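Guanine nucleotide exchange factor SRM1 (Saccharomyces cerevisiae, PDB 3OF7) acts as the guanine nucleotide exchange factor for the Ran-type GTPases Gsp1 and Gsp2, promoting replacement of GDP by GTP, and binds chromatin. Local coordinates at residues 68-73 and 82-87; 177-182 and 243-248. All blocks are in the same frame, centred on the assembly; numbering follows the deposited sequence.

Contact 1. Residues 68-73 and 82-87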
ATOM      1  N   LYS A  68      10.222  14.822 -12.039  1.00 19.08           N
ATOM      2  CA  LYS A  68       8.785  15.069 -12.257  1.00 18.42           C
ATOM      3  C   LYS A  68       7.920  13.850 -11.926  1.00 17.42           C
ATOM      4  O   LYS A  68       7.068  13.414 -12.721  1.00 16.45           O
ATOM      5  CB  LYS A  68       8.503  15.570 -13.683  1.00 19.05           C
ATOM      6  CG  LYS A  68       9.263  16.852 -14.052  1.00 20.92           C
ATOM      7  CD  LYS A  68       8.938  17.302 -15.474  1.00 24.13           C
ATOM      8  CE  LYS A  68       9.600  18.641 -15.801  0.90 26.70           C
ATOM      9  NZ  LYS A  68       9.459  18.976 -17.254  1.00 28.56           N
ATOM     10  N   ILE A  69       8.142  13.318 -10.731  1.00 15.99           N
ATOM     11  CA  ILE A  69       7.372  12.183 -10.237  1.00 14.75           C
ATOM     12  C   ILE A  69       5.919  12.592  -9.972  1.00 14.93           C
ATOM     13  O   ILE A  69       5.661  13.607  -9.316  1.00 14.32           O
ATOM     14  CB  ILE A  69       8.013  11.601  -8.958  1.00 14.77           C
ATOM     15  CG1 ILE A  69       9.454  11.131  -9.235  1.00 14.93           C
ATOM     16  CG2 ILE A  69       7.139  10.471  -8.366  1.00 13.12           C
ATOM     17  CD1 ILE A  69       9.602  10.145 -10.428  1.00 15.65           C
ATOM     18  N   ILE A  70       4.979  11.799 -10.497  1.00 14.40           N
ATOM     19  CA  ILE A  70       3.547  12.044 -10.294  1.00 14.79           C
ATOM     20  C   ILE A  70       2.789  10.868  -9.641  1.00 14.20           C
ATOM     21  O   ILE A  70       1.592  10.968  -9.382  1.00 14.90           O
ATOM     22  CB  ILE A  70       2.850  12.458 -11.622  1.00 15.08           C
ATOM     23  CG1 ILE A  70       3.261  11.539 -12.775  1.00 16.72           C
ATOM     24  CG2 ILE A  70       3.222  13.895 -11.985  1.00 14.65           C
ATOM     25  CD1 ILE A  70       2.474  10.257 -12.891  1.00 17.78           C
ATOM     26  N   SER A  71       3.485   9.759  -9.386  1.00 13.94           N
ATOM     27  CA  SER A  71       2.882   8.613  -8.677  1.00 13.27           C
ATOM     28  C   SER A  71       3.979   7.774  -8.061  1.00 12.55           C
ATOM     29  O   SER A  71       5.100   7.775  -8.531  1.00 12.68           O
ATOM     30  CB  SER A  71       2.090   7.714  -9.638  1.00 13.21           C
ATOM     31  OG  SER A  71       1.220   6.835  -8.910  1.00 12.91           O
ATOM     32  N   PHE A  72       3.636   7.024  -7.029  1.00 12.79           N
ATOM     33  CA  PHE A  72       4.553   6.001  -6.528  1.00 12.47           C
ATOM     34  C   PHE A  72       3.801   4.894  -5.813  1.00 12.22           C
ATOM     35  O   PHE A  72       2.666   5.081  -5.373  1.00 12.77           O
ATOM     36  CB  PHE A  72       5.677   6.610  -5.657  1.00 12.42           C
ATOM     37  CG  PHE A  72       5.180   7.378  -4.459  1.00 12.30           C
ATOM     38  CD1 PHE A  72       4.817   6.711  -3.288  1.00 12.50           C
ATOM     39  CD2 PHE A  72       5.072   8.773  -4.502  1.00 12.60           C
ATOM     40  CE1 PHE A  72       4.350   7.410  -2.170  1.00 11.40           C
ATOM     41  CE2 PHE A  72       4.615   9.489  -3.384  1.00 12.67           C
ATOM     42  CZ  PHE A  72       4.246   8.798  -2.217  1.00 11.94           C
ATOM     43  N   ALA A  73       4.431   3.725  -5.732  1.00 12.62           N
ATOM     44  CA  ALA A  73       3.828   2.559  -5.099  1.00 12.53           C
ATOM     45  C   ALA A  73       4.894   1.962  -4.214  1.00 12.20           C
ATOM     46  O   ALA A  73       5.966   1.595  -4.691  1.00 12.96           O
ATOM     47  CB  ALA A  73       3.358   1.534  -6.154  1.00 12.36           C
ATOM     48  N   LEU A  82       6.538   6.834 -10.836  1.00 15.46           N
ATOM     49  CA  LEU A  82       6.184   7.133 -12.218  1.00 15.62           C
ATOM     50  C   LEU A  82       6.334   8.619 -12.482  1.00 15.95           C
ATOM     51  O   LEU A  82       5.896   9.440 -11.674  1.00 15.19           O
ATOM     52  CB  LEU A  82       4.734   6.724 -12.481  1.00 15.38           C
ATOM     53  CG  LEU A  82       4.244   6.715 -13.931  1.00 16.00           C
ATOM     54  CD1 LEU A  82       4.937   5.614 -14.699  1.00 17.63           C
ATOM     55  CD2 LEU A  82       2.746   6.519 -13.939  1.00 16.62           C
ATOM     56  N   ASP A  83       6.934   8.964 -13.617  1.00 16.39           N
ATOM     57  CA  ASP A  83       7.082  10.364 -13.976  1.00 17.83           C
ATOM     58  C   ASP A  83       6.104  10.803 -15.072  1.00 18.53           C
ATOM     59  O   ASP A  83       5.287  10.007 -15.556  1.00 18.53           O
ATOM     60  CB  ASP A  83       8.547  10.713 -14.315  1.00 17.83           C
ATOM     61  CG  ASP A  83       9.068  10.012 -15.568  1.00 18.96           C
ATOM     62  OD1 ASP A  83       8.273   9.710 -16.491  1.00 19.52           O
ATOM     63  OD2 ASP A  83      10.300   9.793 -15.631  1.00 19.30           O
ATOM     64  N   GLU A  84       6.181  12.076 -15.448  1.00 19.50           N
ATOM     65  CA  GLU A  84       5.277  12.633 -16.452  1.00 20.76           C
ATOM     66  C   GLU A  84       5.332  11.936 -17.814  1.00 21.18           C
ATOM     67  O   GLU A  84       4.316  11.886 -18.520  1.00 21.95           O
ATOM     68  CB  GLU A  84       5.522  14.132 -16.618  1.00 21.29           C
ATOM     69  CG  GLU A  84       4.934  14.958 -15.487  1.00 23.74           C
ATOM     70  CD  GLU A  84       5.284  16.430 -15.606  1.00 27.27           C
ATOM     71  OE1 GLU A  84       5.873  16.840 -16.637  1.00 29.24           O
ATOM     72  OE2 GLU A  84       4.971  17.170 -14.657  1.00 28.56           O
ATOM     73  N   GLU A  85       6.505  11.413 -18.177  1.00 21.08           N
ATOM     74  CA  GLU A  85       6.601  10.727 -19.465  0.50 21.28           C
ATOM     75  C   GLU A  85       6.406   9.218 -19.320  1.00 21.15           C
ATOM     76  O   GLU A  85       6.697   8.435 -20.233  1.00 21.29           O
ATOM     77  CB  GLU A  85       7.879  11.106 -20.214  0.50 21.36           C
ATOM     78  CG  GLU A  85       7.864  12.559 -20.684  0.50 22.47           C
ATOM     79  CD  GLU A  85       6.492  13.007 -21.180  0.50 23.70           C
ATOM     80  OE1 GLU A  85       5.970  14.025 -20.671  0.50 25.00           O
ATOM     81  OE2 GLU A  85       5.929  12.348 -22.079  0.50 24.32           O
ATOM     82  N   SER A  86       5.833   8.831 -18.181  1.00 20.47           N
ATOM     83  CA  SER A  86       5.499   7.439 -17.875  1.00 19.91           C
ATOM     84  C   SER A  86       6.715   6.490 -17.793  1.00 19.42           C
ATOM     85  O   SER A  86       6.589   5.281 -18.021  1.00 19.77           O
ATOM     86  CB  SER A  86       4.429   6.915 -18.846  1.00 19.95           C
ATOM     87  OG  SER A  86       3.893   5.683 -18.402  1.00 21.56           O
ATOM     88  N   ASN A  87       7.885   7.027 -17.456  1.00 18.64           N
ATOM     89  CA  ASN A  87       9.021   6.172 -17.092  1.00 18.70           C
ATOM     90  C   ASN A  87       8.812   5.648 -15.681  1.00 18.14           C
ATOM     91  O   ASN A  87       8.294   6.365 -14.822  1.00 17.32           O
ATOM     92  CB  ASN A  87      10.348   6.923 -17.143  1.00 18.68           C
ATOM     93  CG  ASN A  87      10.772   7.279 -18.556  1.00 21.35           C
ATOM     94  OD1 ASN A  87      11.004   6.406 -19.403  1.00 21.86           O
ATOM     95  ND2 ASN A  87      10.893   8.571 -18.809  0.90 22.77           N
TER

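Contact 2. Residues 177-182 and 243-248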
ATOM      1  N   CYS A 177       7.260 -17.241   0.062  1.00 21.93           N
ATOM      2  CA  CYS A 177       6.310 -17.882   0.943  1.00 23.62           C
ATOM      3  C   CYS A 177       7.008 -18.046   2.298  1.00 24.40           C
ATOM      4  O   CYS A 177       8.143 -17.593   2.475  1.00 24.60           O
ATOM      5  CB  CYS A 177       5.905 -19.237   0.366  1.00 23.47           C
ATOM      6  SG  CYS A 177       7.309 -20.320   0.079  1.00 27.27           S
ATOM      7  N   ASN A 178       6.342 -18.705   3.243  1.00 26.06           N
ATOM      8  CA  ASN A 178       6.856 -18.828   4.615  1.00 27.52           C
ATOM      9  C   ASN A 178       8.310 -19.305   4.712  1.00 28.16           C
ATOM     10  O   ASN A 178       9.043 -18.893   5.619  1.00 29.01           O
ATOM     11  CB  ASN A 178       5.948 -19.747   5.454  1.00 27.75           C
ATOM     12  CG  ASN A 178       4.535 -19.198   5.621  0.80 28.31           C
ATOM     13  OD1 ASN A 178       4.271 -18.026   5.349  0.80 29.92           O
ATOM     14  ND2 ASN A 178       3.617 -20.054   6.071  0.80 27.86           N
ATOM     15  N   GLU A 179       8.727 -20.149   3.768  1.00 28.63           N
ATOM     16  CA  GLU A 179      10.001 -20.875   3.875  1.00 28.91           C
ATOM     17  C   GLU A 179      11.063 -20.526   2.825  1.00 28.57           C
ATOM     18  O   GLU A 179      12.222 -20.940   2.951  1.00 29.28           O
ATOM     19  CB  GLU A 179       9.768 -22.398   3.921  0.70 29.24           C
ATOM     20  CG  GLU A 179       8.750 -22.941   2.916  0.60 30.17           C
ATOM     21  CD  GLU A 179       7.315 -22.897   3.431  0.60 31.10           C
ATOM     22  OE1 GLU A 179       7.028 -23.508   4.485  0.60 31.25           O
ATOM     23  OE2 GLU A 179       6.470 -22.253   2.774  0.70 31.25           O
ATOM     24  N   GLY A 180      10.687 -19.762   1.803  1.00 27.21           N
ATOM     25  CA  GLY A 180      11.656 -19.311   0.810  1.00 26.03           C
ATOM     26  C   GLY A 180      10.981 -18.714  -0.404  1.00 24.71           C
ATOM     27  O   GLY A 180       9.913 -18.111  -0.298  1.00 24.13           O
ATOM     28  N   ILE A 181      11.609 -18.885  -1.561  1.00 23.81           N
ATOM     29  CA  ILE A 181      11.034 -18.413  -2.825  1.00 22.59           C
ATOM     30  C   ILE A 181      10.015 -19.433  -3.334  1.00 22.09           C
ATOM     31  O   ILE A 181      10.327 -20.627  -3.454  1.00 22.02           O
ATOM     32  CB  ILE A 181      12.146 -18.124  -3.877  1.00 22.75           C
ATOM     33  CG1 ILE A 181      13.030 -16.968  -3.386  1.00 22.76           C
ATOM     34  CG2 ILE A 181      11.546 -17.806  -5.274  1.00 21.32           C
ATOM     35  CD1 ILE A 181      14.404 -16.884  -4.037  1.00 24.06           C
ATOM     36  N   LEU A 182       8.789 -18.972  -3.591  1.00 20.81           N
ATOM     37  CA  LEU A 182       7.786 -19.803  -4.257  1.00 19.84           C
ATOM     38  C   LEU A 182       8.099 -19.802  -5.752  1.00 19.67           C
ATOM     39  O   LEU A 182       8.379 -20.855  -6.334  1.00 19.67           O
ATOM     40  CB  LEU A 182       6.353 -19.317  -3.989  1.00 19.31           C
ATOM     41  CG  LEU A 182       5.184 -20.087  -4.627  1.00 19.60           C
ATOM     42  CD1 LEU A 182       5.308 -21.602  -4.381  1.00 20.23           C
ATOM     43  CD2 LEU A 182       3.826 -19.577  -4.135  1.00 19.44           C
ATOM     44  N   ARG A 243       1.081 -29.495  -4.034  1.00 21.02           N
ATOM     45  CA  ARG A 243       1.585 -29.875  -5.352  1.00 20.77           C
ATOM     46  C   ARG A 243       0.975 -29.074  -6.505  1.00 21.05           C
ATOM     47  O   ARG A 243       1.401 -29.231  -7.646  1.00 21.41           O
ATOM     48  CB  ARG A 243       1.450 -31.392  -5.600  1.00 21.09           C
ATOM     49  CG  ARG A 243       0.042 -31.877  -5.878  1.00 19.84           C
ATOM     50  CD  ARG A 243       0.058 -33.399  -5.982  1.00 21.26           C
ATOM     51  NE  ARG A 243      -1.260 -33.960  -6.252  1.00 20.84           N
ATOM     52  CZ  ARG A 243      -2.155 -34.235  -5.313  1.00 21.99           C
ATOM     53  NH1 ARG A 243      -1.879 -33.976  -4.037  1.00 22.26           N
ATOM     54  NH2 ARG A 243      -3.332 -34.754  -5.650  1.00 22.74           N
ATOM     55  N   PHE A 244      -0.018 -28.235  -6.204  1.00 20.90           N
ATOM     56  CA  PHE A 244      -0.641 -27.361  -7.210  1.00 20.82           C
ATOM     57  C   PHE A 244      -0.211 -25.884  -7.084  1.00 21.00           C
ATOM     58  O   PHE A 244      -0.670 -25.032  -7.849  1.00 20.57           O
ATOM     59  CB  PHE A 244      -2.174 -27.488  -7.164  1.00 21.13           C
ATOM     60  CG  PHE A 244      -2.683 -28.882  -7.469  1.00 22.29           C
ATOM     61  CD1 PHE A 244      -2.694 -29.364  -8.773  1.00 23.68           C
ATOM     62  CD2 PHE A 244      -3.148 -29.707  -6.446  1.00 22.83           C
ATOM     63  CE1 PHE A 244      -3.160 -30.659  -9.060  1.00 24.30           C
ATOM     64  CE2 PHE A 244      -3.615 -30.999  -6.721  1.00 24.81           C
ATOM     65  CZ  PHE A 244      -3.617 -31.474  -8.029  1.00 24.55           C
ATOM     66  N   ARG A 245       0.689 -25.598  -6.144  1.00 20.74           N
ATOM     67  CA  ARG A 245       1.134 -24.216  -5.884  1.00 21.01           C
ATOM     68  C   ARG A 245       1.911 -23.576  -7.034  1.00 20.82           C
ATOM     69  O   ARG A 245       1.862 -22.360  -7.207  1.00 21.72           O
ATOM     70  CB  ARG A 245       1.929 -24.135  -4.578  1.00 20.58           C
ATOM     71  CG  ARG A 245       1.054 -24.337  -3.349  1.00 21.33           C
ATOM     72  CD  ARG A 245       1.882 -24.409  -2.087  1.00 22.59           C
ATOM     73  NE  ARG A 245       2.420 -23.112  -1.697  1.00 22.41           N
ATOM     74  CZ  ARG A 245       3.530 -22.947  -0.978  1.00 23.91           C
ATOM     75  NH1 ARG A 245       4.240 -24.001  -0.581  1.00 23.07           N
ATOM     76  NH2 ARG A 245       3.942 -21.722  -0.667  1.00 22.61           N
ATOM     77  N   LEU A 246       2.627 -24.373  -7.816  1.00 20.70           N
ATOM     78  CA  LEU A 246       3.312 -23.831  -8.981  1.00 21.37           C
ATOM     79  C   LEU A 246       2.495 -24.007 -10.262  1.00 21.90           C
ATOM     80  O   LEU A 246       2.489 -23.121 -11.122  1.00 21.45           O
ATOM     81  CB  LEU A 246       4.720 -24.420  -9.138  1.00 21.48           C
ATOM     82  CG  LEU A 246       5.778 -23.976  -8.119  1.00 21.55           C
ATOM     83  CD1 LEU A 246       7.106 -24.695  -8.354  1.00 20.27           C
ATOM     84  CD2 LEU A 246       5.985 -22.465  -8.141  1.00 21.57           C
ATOM     85  N   LYS A 247       1.802 -25.141 -10.378  1.00 22.19           N
ATOM     86  CA  LYS A 247       0.927 -25.396 -11.531  1.00 22.56           C
ATOM     87  C   LYS A 247      -0.099 -24.281 -11.717  1.00 22.48           C
ATOM     88  O   LYS A 247      -0.476 -23.965 -12.849  1.00 22.77           O
ATOM     89  CB  LYS A 247       0.219 -26.749 -11.394  1.00 22.64           C
ATOM     90  CG  LYS A 247       1.114 -27.962 -11.671  1.00 23.72           C
ATOM     91  CD  LYS A 247       0.399 -29.272 -11.265  1.00 25.71           C
ATOM     92  CE  LYS A 247       1.351 -30.471 -11.325  1.00 27.52           C
ATOM     93  NZ  LYS A 247       0.732 -31.715 -10.764  1.00 29.55           N
ATOM     94  N   THR A 248      -0.527 -23.675 -10.605  1.00 21.86           N
ATOM     95  CA  THR A 248      -1.579 -22.660 -10.634  1.00 21.11           C
ATOM     96  C   THR A 248      -1.078 -21.250 -10.261  1.00 20.34           C
ATOM     97  O   THR A 248      -1.876 -20.390  -9.906  1.00 20.42           O
ATOM     98  CB  THR A 248      -2.775 -23.037  -9.728  1.00 21.22           C
ATOM     99  OG1 THR A 248      -2.381 -22.991  -8.348  1.00 21.28           O
ATOM    100  CG2 THR A 248      -3.328 -24.437 -10.071  1.00 21.70           C
TER

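Contact 1. Residues 68-73 and 82-87
Ile-70 and Ser-71 both turn their amides to the carbonyl of Leu-82, which makes this the site of a classic beta bulge between two antiparallel strands. The hydrogen bond from Ile-70 N to Leu-82 O is short, 2.8 Å, and nearly straight at 167°; the one from Ser-71 N is longer and weak. Leu-82 N answers with a hydrogen bond to Ser-71 O, 2.9 Å long.

The packing is tight around Ile-70. Its CG1 stands between the backbone N and the carbonyl carbon (chi1 46°), and CD1 ends 3.9 Å from Leu-82 CD2. CG1 itself lies 3.5 Å from Leu-82 O. Beyond the bulge, Ser-71 and Leu-82 put their side chains on one face of the sheet, CB to CB at 4.0 Å.

Toward solvent the grip slackens. Glu-84 N gives Lys-68 O only a weak bond, and the extended side chains of Lys-68 and Glu-84 cross obliquely: Glu-84 OE1 sits 3.3 Å from Lys-68 CD, while Lys-68 NZ stays 4.2 Å from the same oxygen, beyond a salt bridge. An alanine in place of Glu-84 would probably leave the Lys-68 chain freer to swing and uncover Ile-70 CG2, which the CG of Glu-84 now touches.

Asp-83 opens the type I turn that leads out of the hairpin, its OD1 accepting a hydrogen bond from the backbone N of Asn-87. On the surrounding fold, Leu-82 packs against Val-150 and Leu-153 of strand 150-155, whereas Ile-69 meets Ile-31 of strand 30-34 and Trp-89 of strand 88-92.

Contact 2. Residues 177-182 and 243-248
Arg-245 reaches across to residues 177-182 and brings its guanidinium face-on to Leu-182 and edge-on to Cys-177. The contacts of this flat group are of two sorts. Leu-182 CD1 lies over one face, 3.9 Å above the plane and nearer its margin than its middle, while Cys-177 CB comes in at the edge, 3.3 Å from Arg-245 NH2. The chain bends at chi3 (73°), which swings NE off the line of CB, CG and CD.

Apolar contact continues at Leu-246, whose side chain runs antiparallel alongside that of Leu-182, Leu-246 CD2 to Leu-182 CD1 at 3.9 Å. The same Leu-246 CD2 also rests 3.4 Å from Leu-182 O.

Electrostatics are looser: Glu-179 OE2 stays 4.3 Å from Arg-245 NH2, near enough that the opposite charges probably attract, but beyond a salt bridge. The stronger polar partners lie outside, Glu-242 and Asn-230 for Arg-245 and Gln-232 for Glu-179.

Within 243-248, Phe-244 O accepts hydrogen bonds from both N and OG1 of Thr-248, from opposite faces of its plane. The whole is a surface contact between neighbouring RCC1 repeats of the beta-propeller: residues 177-182, in the third, meet the loop between strands 225-229 and 252-253, in the fourth.

Overall arrangement
The two contacts lie in series along the chain, contact 1 closing before contact 2 opens, and both belong to the RCC1-like beta-propeller. Their centres are 33 Å apart and their nearest atoms about 19 Å, with no touch between them. Contact 1 is buried and joins adjacent strands 69-74 and 78-83 of one antiparallel sheet, with its second segment running on from the first RCC1 repeat into the second. Contact 2 sits at the surface, farther from the centre of the chain, and joins the sheet holding strand 180-183 to the loop after strand 225-229 of the next sheet, linking repeats three and four. One therefore lies within a single blade, the other ties one blade to the loop of the next.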